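Local coordinates for xylose isomerase domain protein TIM barrel (Planctomyces limnophilus, PDB 3TVA) that binds a magnesium ion in a TIM barrel of the xylose isomerase-like family and probably acts as an isomerase, at residues Gln229-Leu233 with Ile258-Ile262; Ile210-Ala215 with Val238-Tyr243; Glu158-Glu162 with Asn187-Thr193. All blocks are in the same frame, centred on the assembly; numbering follows the deposited sequence.

Interaction 1: Gln229-Leu233 with Ile258-Ile262; sequences QEVAL and IEREI. With MG (magnesium ion), chain C.
At the C-terminal mouth of the TIM barrel, Glu230 on the short strand 229-231 reaches the loop that follows strand 256-258 and meets Arg260 and Glu261. One carboxylate oxygen does most of the work. Glu230 OE2 forms a salt bridge with Arg260 NH1 at 3.0 Å, though the hydrogen bond within it is weak at 146°. Glu230 OE2 also accepts from Glu261 N at 3.1 Å, on its syn side. The Glu230 chain is extended, with CG anti to the backbone N (chi1 -174°), and this carries the carboxylate across to the loop. OE2 lies at the edge of the guanidinium, but the two planar groups are turned 62° apart. Val231 C sits over one guanidinium face and Ile262 CD1 over the other. Water 1 links Arg260 NH1 to Glu230 O. Arg260 NE has its own salt bridge to Asp272 of helix 266-287, so two carboxylates grip the guanidinium, Glu230 at NH1 and Asp272 at NE. Glu230 OE1 and Glu261 OE1 are 3.8 Å apart, a like-charge approach. Next to Arg260 in the chain, Glu259 OE1 binds magnesium at 2.5 Å. Metal ligands at strand C-termini and in the loops beyond are typical of the xylose isomerase-like TIM barrel.

Interaction 2: Ile210-Ala215 with Val238-Tyr243; sequences IHCKDA and VGMEAY. With MG (magnesium ion), chain C.
Tyr243 and Asp214 join strand 207-216 to the start of helix 240-249 on the outside of the barrel. The tyrosine has CG anti to its backbone N (chi1 179°), which sends the ring from the helix to the strand. Tyr243 OH donates to His211 O at 3.0 Å, from above the carbonyl plane. Ile210 comes from the opposite direction, its CB 3.4 Å from Tyr243 OH. Cys212 SG approaches the same ring obliquely, 4.2 Å from Tyr243 CE2, in a sulfur-aromatic contact. Asp214 swings CG roughly opposite its backbone N (chi1 -151°), which brings OD1 to Val238 N. Val238 N meets Asp214 OD1 on its syn side at 3.0 Å. Ala215 N meets the same Asp214 OD1 on the anti side. Val238 CG2 packs against this oxygen too. Asp214 OD2 accepts a hydrogen bond from water 2, which in turn accepts one from Gly239 N at the helix N-cap position. OD2 also bonds Gly234 N. Replacing Asp214 with an alanine would probably leave Val238 N without its acceptor and free the turn before the helix to shift. On the other side of the strand, His211 ND1 binds magnesium, while its NE2 bonds Gln39. The buried carboxylate is thus met by backbone N-H groups and water, which would probably favour its charged form.

Interaction 3: Glu158-Glu162 with Asn187-Thr193; sequences ETGQE and NMILYGT. With MG (magnesium ion), chain C.
Asn187, on the short helix 185-190 of the TIM barrel, brings its amide nitrogen to the loop that follows strand 154-158, next to the magnesium site. The Asn187 and Glu158 side chains cross at about a right angle, with amide and carboxylate planes 70° apart. Asn187 ND2 lies 2.6 Å from Glu158 OE2, but the bond is bent to 117° and weak. The straighter bond runs from Asn187 ND2 to Thr159 O, 2.9 Å, in the carbonyl plane. Glu158 OE2 also binds the magnesium at 2.4 Å, so Asn187 is a second-shell neighbour of a metal ligand. Asn182 holds the other oxygen, OE1, and Asp184, His211 and Glu259 complete the protein ligands. Thr159 turns CG2 anti to its backbone N, which sets this methyl against CG of Met188, a selenomethionine in one of two conformers. Thr159 OG1 bonds instead to Asp184 N. Farther along, Gln161 runs obliquely to Tyr191. Gln161 CB lies over one face of the Tyr191 ring, offset toward the rim and 4.0 Å from the centroid, in a CH-pi contact. The Gln161 amide plane stands at 82° to that ring. The helix ends in a Schellman motif with Gly192 as the C-prime residue. Thr193 N bonds back to Met188 O, and Thr193 CG2 packs beside Gln161, 3.8 Å from Gln161 CG.

Overall arrangement
From the N terminus, interaction 3 comes first. It closes a loop from the end of strand 154-158 through helix 164-174 and strand 179-183 to helix 185-190. It ends before the other two begin. Interaction 2 then opens on strand 207-216 and closes at helix 240-249. Interaction 1 starts inside that span, at strand 229-231, and closes after strand 256-258, so these two cross. They share a sheet: strand 207-216 pairs with strand 229-231 antiparallel and with strand 256-258 parallel. Helix 185-190 packs near both, through Leu190 and Ile189. All three contacts reach one magnesium ion, which joins successive barrel strands.

Interaction 1: Gln229-Leu233 with Ile258-Ile262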
loop_
_atom_site.group_PDB
_atom_site.type_symbol
_atom_site.label_atom_id
_atom_site.label_comp_id
_atom_site.label_asym_id
_atom_site.label_seq_id
_atom_site.Cartn_x
_atom_site.Cartn_y
_atom_site.Cartn_z
ATOM N N GLN A 229 6.795 -2.914 -16.147
ATOM C CA GLN A 229 7.937 -2.118 -15.708
ATOM C C GLN A 229 7.487 -0.864 -14.974
ATOM O O GLN A 229 6.738 -0.062 -15.524
ATOM C CB GLN A 229 8.788 -1.714 -16.919
ATOM C CG GLN A 229 9.981 -0.836 -16.568
ATOM C CD GLN A 229 10.642 -0.211 -17.797
ATOM O OE1 GLN A 229 10.211 -0.427 -18.937
ATOM N NE2 GLN A 229 11.696 0.574 -17.564
ATOM N N GLU A 230 7.950 -0.676 -13.745
ATOM C CA GLU A 230 7.605 0.539 -13.012
ATOM C C GLU A 230 8.408 1.706 -13.570
ATOM O O GLU A 230 9.581 1.549 -13.862
ATOM C CB GLU A 230 7.865 0.388 -11.510
ATOM C CG GLU A 230 7.377 1.595 -10.713
ATOM C CD GLU A 230 7.850 1.611 -9.259
ATOM O OE1 GLU A 230 8.175 0.533 -8.710
ATOM O OE2 GLU A 230 7.896 2.717 -8.670
ATOM N N VAL A 231 7.767 2.862 -13.738
ATOM C CA VAL A 231 8.430 4.043 -14.289
ATOM C C VAL A 231 8.029 5.292 -13.498
ATOM O O VAL A 231 7.087 5.249 -12.711
ATOM C CB VAL A 231 8.069 4.252 -15.783
ATOM C CG1 VAL A 231 8.637 3.130 -16.637
ATOM C CG2 VAL A 231 6.553 4.345 -15.954
ATOM N N ALA A 232 8.744 6.395 -13.715
ATOM C CA ALA A 232 8.454 7.660 -13.045
ATOM C C ALA A 232 6.995 8.099 -13.260
ATOM O O ALA A 232 6.422 7.886 -14.329
ATOM C CB ALA A 232 9.421 8.748 -13.528
ATOM N N LEU A 233 6.401 8.692 -12.229
ATOM C CA LEU A 233 4.984 9.024 -12.244
ATOM C C LEU A 233 4.625 9.863 -13.473
ATOM O O LEU A 233 5.267 10.875 -13.749
ATOM C CB LEU A 233 4.610 9.794 -10.980
ATOM C CG LEU A 233 3.135 9.704 -10.600
ATOM C CD1 LEU A 233 2.834 8.294 -10.112
ATOM C CD2 LEU A 233 2.755 10.744 -9.550
ATOM N N ILE A 258 2.780 9.104 -2.787
ATOM C CA ILE A 258 3.688 8.740 -3.856
ATOM C C ILE A 258 4.563 7.567 -3.432
ATOM O O ILE A 258 5.203 7.587 -2.376
ATOM C CB ILE A 258 4.626 9.907 -4.225
ATOM C CG1 ILE A 258 3.830 11.175 -4.516
ATOM C CG2 ILE A 258 5.503 9.530 -5.404
ATOM C CD1 ILE A 258 4.689 12.450 -4.492
ATOM N N GLU A 259 4.597 6.546 -4.270
ATOM C CA GLU A 259 5.484 5.429 -4.039
ATOM C C GLU A 259 6.367 5.228 -5.259
ATOM O O GLU A 259 5.862 5.094 -6.367
ATOM C CB GLU A 259 4.690 4.155 -3.772
ATOM C CG GLU A 259 5.601 2.984 -3.421
ATOM C CD GLU A 259 4.809 1.734 -3.120
ATOM O OE1 GLU A 259 3.974 1.379 -3.961
ATOM O OE2 GLU A 259 5.001 1.135 -2.041
ATOM N N ARG A 260 7.683 5.252 -5.073
ATOM C CA ARG A 260 8.583 4.917 -6.171
ATOM C C ARG A 260 9.631 3.971 -5.637
ATOM O O ARG A 260 10.515 4.392 -4.864
ATOM C CB ARG A 260 9.249 6.189 -6.686
ATOM C CG ARG A 260 10.225 5.981 -7.825
ATOM C CD ARG A 260 9.540 6.070 -9.184
ATOM N NE ARG A 260 10.503 5.879 -10.264
ATOM C CZ ARG A 260 10.813 4.700 -10.793
ATOM N NH1 ARG A 260 10.231 3.586 -10.342
ATOM N NH2 ARG A 260 11.715 4.632 -11.770
ATOM N N GLU A 261 9.628 2.712 -6.070
ATOM C CA GLU A 261 10.529 1.854 -5.348
ATOM C C GLU A 261 11.766 1.633 -6.186
ATOM O O GLU A 261 11.867 0.666 -6.934
ATOM C CB GLU A 261 9.832 0.506 -5.142
ATOM C CG GLU A 261 8.344 0.617 -4.813
ATOM C CD GLU A 261 7.680 -0.745 -4.608
ATOM O OE1 GLU A 261 7.097 -1.269 -5.583
ATOM O OE2 GLU A 261 7.733 -1.285 -3.477
ATOM N N ILE A 262 12.772 2.446 -5.902
ATOM C CA ILE A 262 14.121 2.231 -6.368
ATOM C C ILE A 262 15.046 2.726 -5.265
ATOM O O ILE A 262 15.864 3.623 -5.493
ATOM C CB ILE A 262 14.383 2.978 -7.713
ATOM C CG1 ILE A 262 13.896 4.430 -7.649
ATOM C CG2 ILE A 262 13.661 2.284 -8.863
ATOM C CD1 ILE A 262 14.223 5.241 -8.892
HETATM MG MG MG C . 1.865 0.213 -3.467
HETATM O O HOH W 1 11.577 1.374 -11.555
#

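Interaction 2: Ile210-Ala215 with Val238-Tyr243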
loop_
_atom_site.group_PDB
_atom_site.type_symbol
_atom_site.label_atom_id
_atom_site.label_comp_id
_atom_site.label_asym_id
_atom_site.label_seq_id
_atom_site.Cartn_x
_atom_site.Cartn_y
_atom_site.Cartn_z
ATOM N N ILE A 210 -4.425 5.471 -0.821
ATOM C CA ILE A 210 -3.965 5.145 -2.169
ATOM C C ILE A 210 -2.473 5.350 -2.330
ATOM O O ILE A 210 -1.855 6.097 -1.579
ATOM C CB ILE A 210 -4.667 6.001 -3.255
ATOM C CG1 ILE A 210 -4.251 7.457 -3.123
ATOM C CG2 ILE A 210 -6.217 5.879 -3.187
ATOM C CD1 ILE A 210 -3.800 8.059 -4.419
ATOM N N HIS A 211 -1.907 4.678 -3.329
ATOM C CA HIS A 211 -0.560 4.960 -3.775
ATOM C C HIS A 211 -0.588 5.558 -5.174
ATOM O O HIS A 211 -1.372 5.134 -6.033
ATOM C CB HIS A 211 0.296 3.690 -3.712
ATOM C CG HIS A 211 0.617 3.273 -2.311
ATOM N ND1 HIS A 211 1.109 2.029 -1.989
ATOM C CD2 HIS A 211 0.505 3.944 -1.137
ATOM C CE1 HIS A 211 1.277 1.939 -0.682
ATOM N NE2 HIS A 211 0.923 3.091 -0.139
ATOM N N CYS A 212 0.236 6.579 -5.385
ATOM C CA CYS A 212 0.435 7.109 -6.716
ATOM C C CYS A 212 1.738 6.547 -7.228
ATOM O O CYS A 212 2.817 6.919 -6.764
ATOM C CB CYS A 212 0.495 8.638 -6.696
ATOM S SG CYS A 212 -1.108 9.354 -6.271
ATOM N N LYS A 213 1.615 5.644 -8.193
ATOM C CA LYS A 213 2.759 4.956 -8.769
ATOM C C LYS A 213 2.376 4.655 -10.215
ATOM O O LYS A 213 1.188 4.566 -10.534
ATOM C CB LYS A 213 3.052 3.663 -7.998
ATOM C CG LYS A 213 4.402 3.059 -8.355
ATOM C CD LYS A 213 4.396 1.544 -8.303
ATOM C CE LYS A 213 4.331 1.030 -6.918
ATOM N NZ LYS A 213 3.766 -0.364 -6.858
ATOM N N ASP A 214 3.361 4.506 -11.098
ATOM C CA ASP A 214 3.059 4.303 -12.518
ATOM C C ASP A 214 3.840 3.108 -13.073
ATOM O O ASP A 214 4.886 2.734 -12.533
ATOM C CB ASP A 214 3.393 5.574 -13.314
ATOM C CG ASP A 214 2.513 5.754 -14.562
ATOM O OD1 ASP A 214 1.838 4.792 -15.000
ATOM O OD2 ASP A 214 2.510 6.875 -15.115
ATOM N N ALA A 215 3.335 2.512 -14.149
ATOM C CA ALA A 215 4.003 1.362 -14.751
ATOM C C ALA A 215 3.626 1.193 -16.215
ATOM O O ALA A 215 2.599 1.706 -16.662
ATOM C CB ALA A 215 3.672 0.086 -13.973
ATOM N N VAL A 238 -0.672 4.169 -16.519
ATOM C CA VAL A 238 -1.798 4.392 -15.621
ATOM C C VAL A 238 -2.735 5.508 -16.107
ATOM O O VAL A 238 -3.945 5.319 -16.069
ATOM C CB VAL A 238 -1.383 4.644 -14.143
ATOM C CG1 VAL A 238 -2.603 5.080 -13.318
ATOM C CG2 VAL A 238 -0.772 3.398 -13.541
ATOM N N GLY A 239 -2.229 6.594 -16.693
ATOM C CA GLY A 239 -3.106 7.756 -16.843
ATOM C C GLY A 239 -3.377 8.552 -15.567
ATOM O O GLY A 239 -4.467 8.456 -14.984
HETATM N N MSE A 240 -2.349 9.234 -15.063
HETATM C CA MSE A 240 -2.450 9.968 -13.801
HETATM C C MSE A 240 -3.658 10.906 -13.723
HETATM O O MSE A 240 -4.339 10.964 -12.699
HETATM C CB MSE A 240 -1.154 10.728 -13.513
HETATM C CG MSE A 240 -0.807 10.856 -12.023
HETATM SE SE MSE A 240 -0.891 9.198 -10.942
HETATM C CE MSE A 240 -0.062 7.923 -12.175
ATOM N N GLU A 241 -3.933 11.633 -14.797
ATOM C CA GLU A 241 -5.107 12.498 -14.814
ATOM C C GLU A 241 -6.400 11.674 -14.772
ATOM O O GLU A 241 -7.342 12.017 -14.050
ATOM C CB GLU A 241 -5.091 13.477 -16.007
ATOM C CG GLU A 241 -6.284 14.393 -15.993
ATOM C CD GLU A 241 -6.016 15.740 -16.633
ATOM O OE1 GLU A 241 -6.837 16.660 -16.408
ATOM O OE2 GLU A 241 -5.001 15.880 -17.359
ATOM N N ALA A 242 -6.434 10.569 -15.516
ATOM C CA ALA A 242 -7.580 9.655 -15.467
ATOM C C ALA A 242 -7.806 9.068 -14.062
ATOM O O ALA A 242 -8.940 8.959 -13.589
ATOM C CB ALA A 242 -7.411 8.539 -16.498
ATOM N N TYR A 243 -6.711 8.706 -13.400
ATOM C CA TYR A 243 -6.744 8.132 -12.059
ATOM C C TYR A 243 -7.262 9.145 -11.029
ATOM O O TYR A 243 -8.185 8.851 -10.271
ATOM C CB TYR A 243 -5.322 7.678 -11.698
ATOM C CG TYR A 243 -5.097 7.070 -10.324
ATOM C CD1 TYR A 243 -5.967 6.130 -9.794
ATOM C CD2 TYR A 243 -3.964 7.406 -9.582
ATOM C CE1 TYR A 243 -5.733 5.561 -8.538
ATOM C CE2 TYR A 243 -3.721 6.845 -8.331
ATOM C CZ TYR A 243 -4.606 5.917 -7.817
ATOM O OH TYR A 243 -4.357 5.337 -6.580
HETATM MG MG MG C . 1.865 0.213 -3.467
HETATM O O HOH W 2 0.442 7.465 -16.551
#

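Interaction 3: Glu158-Glu162 with Asn187-Thr193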
loop_
_atom_site.group_PDB
_atom_site.type_symbol
_atom_site.label_atom_id
_atom_site.label_comp_id
_atom_site.label_asym_id
_atom_site.label_seq_id
_atom_site.Cartn_x
_atom_site.Cartn_y
_atom_site.Cartn_z
ATOM N N GLU A 158 -3.445 -4.010 0.220
ATOM C CA GLU A 158 -2.748 -3.464 -0.925
ATOM C C GLU A 158 -3.213 -4.184 -2.205
ATOM O O GLU A 158 -3.416 -5.395 -2.187
ATOM C CB GLU A 158 -1.257 -3.653 -0.703
ATOM C CG GLU A 158 -0.435 -3.407 -1.909
ATOM C CD GLU A 158 -0.282 -1.937 -2.222
ATOM O OE1 GLU A 158 -0.789 -1.058 -1.495
ATOM O OE2 GLU A 158 0.354 -1.679 -3.235
ATOM N N THR A 159 -3.408 -3.443 -3.294
ATOM C CA THR A 159 -3.816 -4.037 -4.570
ATOM C C THR A 159 -2.842 -5.108 -5.031
ATOM O O THR A 159 -1.645 -4.841 -5.201
ATOM C CB THR A 159 -3.806 -3.009 -5.713
ATOM O OG1 THR A 159 -4.582 -1.873 -5.359
ATOM C CG2 THR A 159 -4.380 -3.628 -6.953
ATOM N N GLY A 160 -3.387 -6.301 -5.264
ATOM C CA GLY A 160 -2.635 -7.504 -5.584
ATOM C C GLY A 160 -2.784 -7.977 -7.018
ATOM O O GLY A 160 -3.024 -7.195 -7.945
ATOM N N GLN A 161 -2.618 -9.279 -7.192
ATOM C CA GLN A 161 -2.812 -9.914 -8.490
ATOM C C GLN A 161 -4.280 -10.264 -8.759
ATOM O O GLN A 161 -4.648 -10.585 -9.893
ATOM C CB GLN A 161 -1.949 -11.171 -8.592
ATOM C CG GLN A 161 -1.793 -11.738 -10.003
ATOM C CD GLN A 161 -2.714 -12.927 -10.272
ATOM O OE1 GLN A 161 -3.554 -13.292 -9.439
ATOM N NE2 GLN A 161 -2.553 -13.538 -11.444
ATOM N N GLU A 162 -5.119 -10.184 -7.733
ATOM C CA GLU A 162 -6.526 -10.536 -7.898
ATOM C C GLU A 162 -7.196 -9.577 -8.859
ATOM O O GLU A 162 -6.921 -8.377 -8.860
ATOM C CB GLU A 162 -7.302 -10.474 -6.570
ATOM C CG GLU A 162 -6.807 -11.413 -5.522
ATOM C CD GLU A 162 -5.452 -10.997 -5.004
ATOM O OE1 GLU A 162 -4.535 -11.853 -4.991
ATOM O OE2 GLU A 162 -5.309 -9.801 -4.651
ATOM N N ASN A 187 0.219 -1.533 -9.614
ATOM C CA ASN A 187 0.315 -2.965 -9.317
ATOM C C ASN A 187 -0.463 -3.827 -10.303
ATOM O O ASN A 187 0.000 -4.885 -10.706
ATOM C CB ASN A 187 -0.117 -3.290 -7.874
ATOM C CG ASN A 187 0.885 -2.774 -6.832
ATOM O OD1 ASN A 187 1.967 -2.298 -7.178
ATOM N ND2 ASN A 187 0.531 -2.890 -5.553
HETATM N N MSE A 188 -1.641 -3.373 -10.706
HETATM C CA MSE A 188 -2.434 -4.173 -11.630
HETATM C C MSE A 188 -1.848 -4.211 -13.029
HETATM O O MSE A 188 -2.070 -5.164 -13.775
HETATM C CB MSE A 188 -3.860 -3.680 -11.672
HETATM C CG MSE A 188 -4.577 -3.913 -10.368
HETATM SE SE MSE A 188 -6.434 -3.573 -10.719
HETATM C CE MSE A 188 -6.858 -5.172 -11.778
ATOM N N ILE A 189 -1.095 -3.176 -13.381
ATOM C CA ILE A 189 -0.352 -3.191 -14.627
ATOM C C ILE A 189 0.871 -4.093 -14.515
ATOM O O ILE A 189 1.205 -4.822 -15.450
ATOM C CB ILE A 189 0.038 -1.768 -15.045
ATOM C CG1 ILE A 189 -1.234 -0.968 -15.336
ATOM C CG2 ILE A 189 0.949 -1.802 -16.252
ATOM C CD1 ILE A 189 -0.989 0.453 -15.791
ATOM N N LEU A 190 1.531 -4.048 -13.362
ATOM C CA LEU A 190 2.717 -4.867 -13.140
ATOM C C LEU A 190 2.360 -6.355 -13.195
ATOM O O LEU A 190 3.025 -7.131 -13.885
ATOM C CB LEU A 190 3.390 -4.487 -11.815
ATOM C CG LEU A 190 4.041 -3.099 -11.792
ATOM C CD1 LEU A 190 4.454 -2.715 -10.373
ATOM C CD2 LEU A 190 5.260 -3.054 -12.732
ATOM N N TYR A 191 1.287 -6.744 -12.508
ATOM C CA TYR A 191 0.790 -8.118 -12.592
ATOM C C TYR A 191 0.132 -8.460 -13.925
ATOM O O TYR A 191 -0.067 -9.630 -14.237
ATOM C CB TYR A 191 -0.196 -8.404 -11.461
ATOM C CG TYR A 191 0.451 -8.505 -10.103
ATOM C CD1 TYR A 191 1.191 -9.622 -9.744
ATOM C CD2 TYR A 191 0.314 -7.486 -9.177
ATOM C CE1 TYR A 191 1.787 -9.708 -8.489
ATOM C CE2 TYR A 191 0.906 -7.557 -7.936
ATOM C CZ TYR A 191 1.637 -8.669 -7.593
ATOM O OH TYR A 191 2.215 -8.722 -6.349
ATOM N N GLY A 192 -0.222 -7.442 -14.705
ATOM C CA GLY A 192 -0.849 -7.658 -16.005
ATOM C C GLY A 192 -2.290 -8.161 -15.928
ATOM O O GLY A 192 -2.799 -8.788 -16.850
ATOM N N THR A 193 -2.947 -7.894 -14.809
ATOM C CA THR A 193 -4.276 -8.434 -14.573
ATOM C C THR A 193 -5.464 -7.741 -15.267
ATOM O O THR A 193 -6.285 -8.411 -15.910
ATOM C CB THR A 193 -4.535 -8.505 -13.085
ATOM O OG1 THR A 193 -4.266 -7.229 -12.513
ATOM C CG2 THR A 193 -3.592 -9.502 -12.477
HETATM MG MG MG C . 1.865 0.213 -3.467
#